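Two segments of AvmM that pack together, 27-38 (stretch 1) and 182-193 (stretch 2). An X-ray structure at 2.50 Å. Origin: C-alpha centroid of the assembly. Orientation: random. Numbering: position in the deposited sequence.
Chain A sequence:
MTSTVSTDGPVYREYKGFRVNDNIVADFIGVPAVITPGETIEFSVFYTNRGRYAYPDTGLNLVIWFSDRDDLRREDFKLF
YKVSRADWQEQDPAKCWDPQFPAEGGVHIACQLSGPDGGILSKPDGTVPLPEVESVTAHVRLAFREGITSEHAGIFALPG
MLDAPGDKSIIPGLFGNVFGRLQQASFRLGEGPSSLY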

# COMPACT_ATOMS: atom_id res chain seq x y z
N ASP A 27 4.71 -5.03 -2.93
CA ASP A 27 3.46 -4.32 -2.69
C ASP A 27 2.26 -5.20 -3.04
O ASP A 27 2.31 -6.01 -3.97
N PHE A 28 1.18 -5.03 -2.27
CA PHE A 28 -0.09 -5.70 -2.50
C PHE A 28 -1.10 -4.72 -3.09
O PHE A 28 -1.12 -3.53 -2.75
N ILE A 29 -1.96 -5.23 -3.97
CA ILE A 29 -3.11 -4.49 -4.49
C ILE A 29 -4.33 -5.39 -4.39
O ILE A 29 -4.30 -6.52 -4.87
N GLY A 30 -5.40 -4.89 -3.76
CA GLY A 30 -6.68 -5.56 -3.81
C GLY A 30 -6.87 -6.70 -2.84
O GLY A 30 -7.82 -7.47 -3.00
N VAL A 31 -6.00 -6.84 -1.84
CA VAL A 31 -6.20 -7.81 -0.76
C VAL A 31 -7.33 -7.33 0.15
O VAL A 31 -7.21 -6.25 0.75
N PRO A 32 -8.41 -8.08 0.32
CA PRO A 32 -9.45 -7.66 1.24
C PRO A 32 -9.02 -7.90 2.68
O PRO A 32 -8.24 -8.80 2.98
N ALA A 33 -9.54 -7.05 3.58
CA ALA A 33 -9.27 -7.19 5.00
C ALA A 33 -10.10 -8.31 5.63
O ALA A 33 -9.77 -8.76 6.75
N VAL A 34 -11.18 -8.74 4.98
CA VAL A 34 -11.94 -9.92 5.39
C VAL A 34 -12.15 -10.79 4.17
O VAL A 34 -12.59 -10.31 3.12
N ILE A 35 -11.80 -12.07 4.29
CA ILE A 35 -11.98 -13.05 3.23
C ILE A 35 -13.08 -14.02 3.65
O ILE A 35 -13.05 -14.56 4.76
N THR A 36 -14.05 -14.23 2.78
CA THR A 36 -15.12 -15.15 3.10
C THR A 36 -14.68 -16.58 2.83
O THR A 36 -14.22 -16.88 1.73
N PRO A 37 -14.85 -17.49 3.79
CA PRO A 37 -14.52 -18.90 3.53
C PRO A 37 -15.26 -19.42 2.31
O PRO A 37 -16.42 -19.06 2.06
N GLY A 38 -14.54 -20.20 1.50
CA GLY A 38 -15.10 -20.83 0.33
C GLY A 38 -15.07 -19.97 -0.90
O GLY A 38 -15.19 -20.49 -2.02
N LEU A 182 10.19 -8.23 3.64
CA LEU A 182 8.89 -8.84 3.81
C LEU A 182 7.79 -7.79 3.82
O LEU A 182 7.91 -6.77 4.51
N GLN A 183 6.70 -8.05 3.10
CA GLN A 183 5.52 -7.20 3.11
C GLN A 183 4.30 -7.99 3.59
O GLN A 183 4.10 -9.15 3.21
N GLN A 184 3.47 -7.34 4.38
CA GLN A 184 2.39 -7.99 5.11
C GLN A 184 1.06 -7.49 4.57
O GLN A 184 0.94 -6.35 4.13
N ALA A 185 0.07 -8.36 4.60
CA ALA A 185 -1.33 -7.97 4.45
C ALA A 185 -2.10 -8.74 5.50
O ALA A 185 -2.19 -9.97 5.42
N SER A 186 -2.62 -8.03 6.51
CA SER A 186 -3.39 -8.67 7.58
C SER A 186 -4.86 -8.75 7.21
O SER A 186 -5.42 -7.82 6.63
N PHE A 187 -5.49 -9.84 7.58
CA PHE A 187 -6.88 -10.02 7.21
C PHE A 187 -7.52 -10.94 8.24
O PHE A 187 -6.85 -11.43 9.15
N ARG A 188 -8.83 -11.07 8.16
CA ARG A 188 -9.56 -12.12 8.85
C ARG A 188 -10.17 -13.05 7.81
O ARG A 188 -10.58 -12.60 6.73
N LEU A 189 -10.26 -14.33 8.15
CA LEU A 189 -10.95 -15.31 7.32
C LEU A 189 -12.23 -15.68 8.06
O LEU A 189 -12.20 -16.45 9.02
N GLY A 190 -13.35 -15.13 7.60
CA GLY A 190 -14.62 -15.30 8.29
C GLY A 190 -15.74 -14.38 7.84
O GLY A 190 -15.85 -14.07 6.64
N GLU A 191 -16.59 -13.96 8.78
CA GLU A 191 -17.74 -13.12 8.47
C GLU A 191 -17.40 -11.65 8.58
O GLU A 191 -16.60 -11.23 9.42
N GLY A 192 -18.04 -10.85 7.73
CA GLY A 192 -17.81 -9.43 7.69
C GLY A 192 -18.42 -8.70 8.86
O GLY A 192 -19.13 -9.29 9.70
N PRO A 193 -18.13 -7.40 8.96
CA PRO A 193 -18.63 -6.63 10.10
C PRO A 193 -20.14 -6.51 10.03
O PRO A 193 -20.71 -6.28 8.97

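The strongest polar links between the two stretches run from backbone to backbone, where Val 34 and Ile 35 lie parallel to Arg 188 and Leu 189. Arg 188 N donates to Ala 33 O at 2.9 Å, Ile 35 N to Arg 188 O at 2.8 Å, and Gly 190 N to Ile 35 O at 2.9 Å. Ile 35 thus bonds through its N and O to Arg 188 and Gly 190, two residues apart, and Arg 188 likewise to Ala 33 and Ile 35, as in a parallel ladder. The same carbonyls also receive CA-H...O contacts: Phe 187 CA lies 3.2 Å from Ala 33 O, Val 34 CA 3.3 Å from Arg 188 O, and Leu 189 CA 3.4 Å from Ile 35 O.

No side-chain hydrogen bond crosses between the stretches; those that Gln 184 and Arg 188 make lie within stretch 2 or elsewhere in the structure. Arg 188 (chi1 m, chi2 t, chi3 m) bends its guanidinium back to its own stretch, where NH2 donates to Glu 191 O at 2.7 Å and NH1 makes a weak bond to that same Glu 191 O at 3.4 Å. A long side chain with several donors suits this place, because it can reach a backbone carbonyl three residues on while also lying beside a neighbor: Val 34 CG2 is 3.4 Å from Arg 188 NH2. Gln 184, extended with chi1 and chi2 both t, points away from stretch 1, and its NE2 donates to Ser 186 OG at 2.7 Å.

Val 34 (chi1 t) shares a sheet face with Arg 188. Its compact, branched side chain touches both the guanidinium and the segment after the strand, with Val 34 CG1 3.7 Å from Gly 190 O. Gly 190, with phi/psi of 167/-145, brings bare backbone close to stretch 1, and Pro 37 CD also approaches its carbonyl, 3.6 Å from Gly 190 O.

On the other face, Ile 35 (chi1 m, chi2 t) extends its long branch so that CD1 sits over one face of the Phe 187 ring, 3.7 Å from Phe 187 CD2. Phe 187 points toward stretch 1 in the p rotamer and offers that methyl a flat apolar surface, a CH-pi contact. The shorter branch of Ile 35 meets Leu 189, CG2 to Leu 189 CD1 being 3.7 Å. Leu 189 (chi1 t, chi2 p) brings its end nearer to stretch 1, and its CD1 also lies 4.0 Å from Pro 37 CG, so one methyl touches two apolar neighbors.

Further toward the start of both stretches the backbones separate, and side chains span the gap. Phe 28 (chi1 m) points toward stretch 2 with Ala 185 CB over one ring face, 3.9 Å from Phe 28 CD2; alanine's lone methyl gives a small CH-pi partner. Val 31 (chi1 t) meets the same methyl, its CG1 3.9 Å from Ala 185 CB. At the ring edge Gln 183 O lies 3.5 Å from Phe 28 CE2, while the aliphatic part of Gln 183 (chi1 t, chi2 p) packs nearby, its CG 4.1 Å from Phe 28 CD2.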

# COMPACT_ATOMS: atom_id res chain seq x y z
CB ASP A 27 3.39 -3.02 -3.49
CG ASP A 27 4.48 -2.07 -3.10
OD1 ASP A 27 4.57 -1.72 -1.90
OD2 ASP A 27 5.25 -1.64 -3.98
CB PHE A 28 -0.65 -6.28 -1.19
CG PHE A 28 0.08 -7.49 -0.68
CD1 PHE A 28 -0.13 -8.75 -1.25
CD2 PHE A 28 0.92 -7.41 0.42
CE1 PHE A 28 0.50 -9.87 -0.76
CE2 PHE A 28 1.57 -8.56 0.91
CZ PHE A 28 1.37 -9.78 0.31
CB ILE A 29 -2.91 -4.04 -5.95
CG1 ILE A 29 -1.80 -2.99 -6.08
CG2 ILE A 29 -4.21 -3.45 -6.50
CD1 ILE A 29 -2.15 -1.64 -5.46
CB VAL A 31 -4.91 -8.00 0.05
CG1 VAL A 31 -5.10 -9.13 1.09
CG2 VAL A 31 -3.76 -8.30 -0.88
CB PRO A 32 -10.64 -8.54 0.85
CG PRO A 32 -10.05 -9.76 0.26
CD PRO A 32 -8.73 -9.37 -0.33
CB ALA A 33 -9.52 -5.87 5.73
CB VAL A 34 -13.29 -9.57 6.06
CG1 VAL A 34 -14.02 -10.83 6.38
CG2 VAL A 34 -13.09 -8.74 7.34
CB ILE A 35 -10.67 -13.79 2.92
CG1 ILE A 35 -9.67 -12.84 2.22
CG2 ILE A 35 -10.95 -15.04 2.11
CD1 ILE A 35 -8.27 -13.35 2.07
CB THR A 36 -16.37 -14.84 2.28
OG1 THR A 36 -16.86 -13.55 2.63
CG2 THR A 36 -17.46 -15.90 2.53
CB PRO A 37 -14.98 -19.61 4.80
CG PRO A 37 -14.85 -18.59 5.84
CD PRO A 37 -15.18 -17.27 5.20
CB LEU A 182 8.85 -9.63 5.12
CG LEU A 182 7.73 -10.63 5.38
CD1 LEU A 182 7.70 -11.74 4.34
CD2 LEU A 182 7.92 -11.24 6.76
CB GLN A 183 5.23 -6.64 1.72
CG GLN A 183 4.29 -5.43 1.74
CD GLN A 183 4.98 -4.20 2.34
OE1 GLN A 183 6.20 -4.13 2.38
NE2 GLN A 183 4.20 -3.25 2.82
CB GLN A 184 2.50 -7.70 6.61
CG GLN A 184 1.44 -8.30 7.53
CD GLN A 184 1.75 -8.06 9.02
OE1 GLN A 184 2.85 -7.67 9.38
NE2 GLN A 184 0.76 -8.25 9.86
CB ALA A 185 -1.83 -8.27 3.04
CB SER A 186 -3.24 -7.91 8.89
OG SER A 186 -1.91 -7.97 9.36
CB PHE A 187 -7.00 -10.59 5.78
CG PHE A 187 -6.49 -12.00 5.64
CD1 PHE A 187 -5.14 -12.25 5.48
CD2 PHE A 187 -7.38 -13.08 5.64
CE1 PHE A 187 -4.68 -13.56 5.34
CE2 PHE A 187 -6.94 -14.37 5.51
CZ PHE A 187 -5.58 -14.62 5.35
CB ARG A 188 -10.65 -11.54 9.75
CG ARG A 188 -10.14 -10.84 10.98
CD ARG A 188 -11.28 -10.60 11.94
NE ARG A 188 -12.39 -9.89 11.29
CZ ARG A 188 -13.52 -10.46 10.89
NH1 ARG A 188 -13.73 -11.77 11.09
NH2 ARG A 188 -14.47 -9.74 10.31
CB LEU A 189 -10.06 -16.53 7.09
CG LEU A 189 -10.63 -17.74 6.34
CD1 LEU A 189 -11.10 -17.36 4.94
CD2 LEU A 189 -9.63 -18.91 6.32
CB GLU A 191 -18.94 -13.42 9.38
CG GLU A 191 -19.67 -14.71 9.09
CD GLU A 191 -20.80 -14.95 10.08
OE1 GLU A 191 -21.25 -13.96 10.72
OE2 GLU A 191 -21.24 -16.12 10.22
CB PRO A 193 -17.96 -5.26 9.94
CG PRO A 193 -17.57 -5.18 8.46
CD PRO A 193 -17.24 -6.60 8.09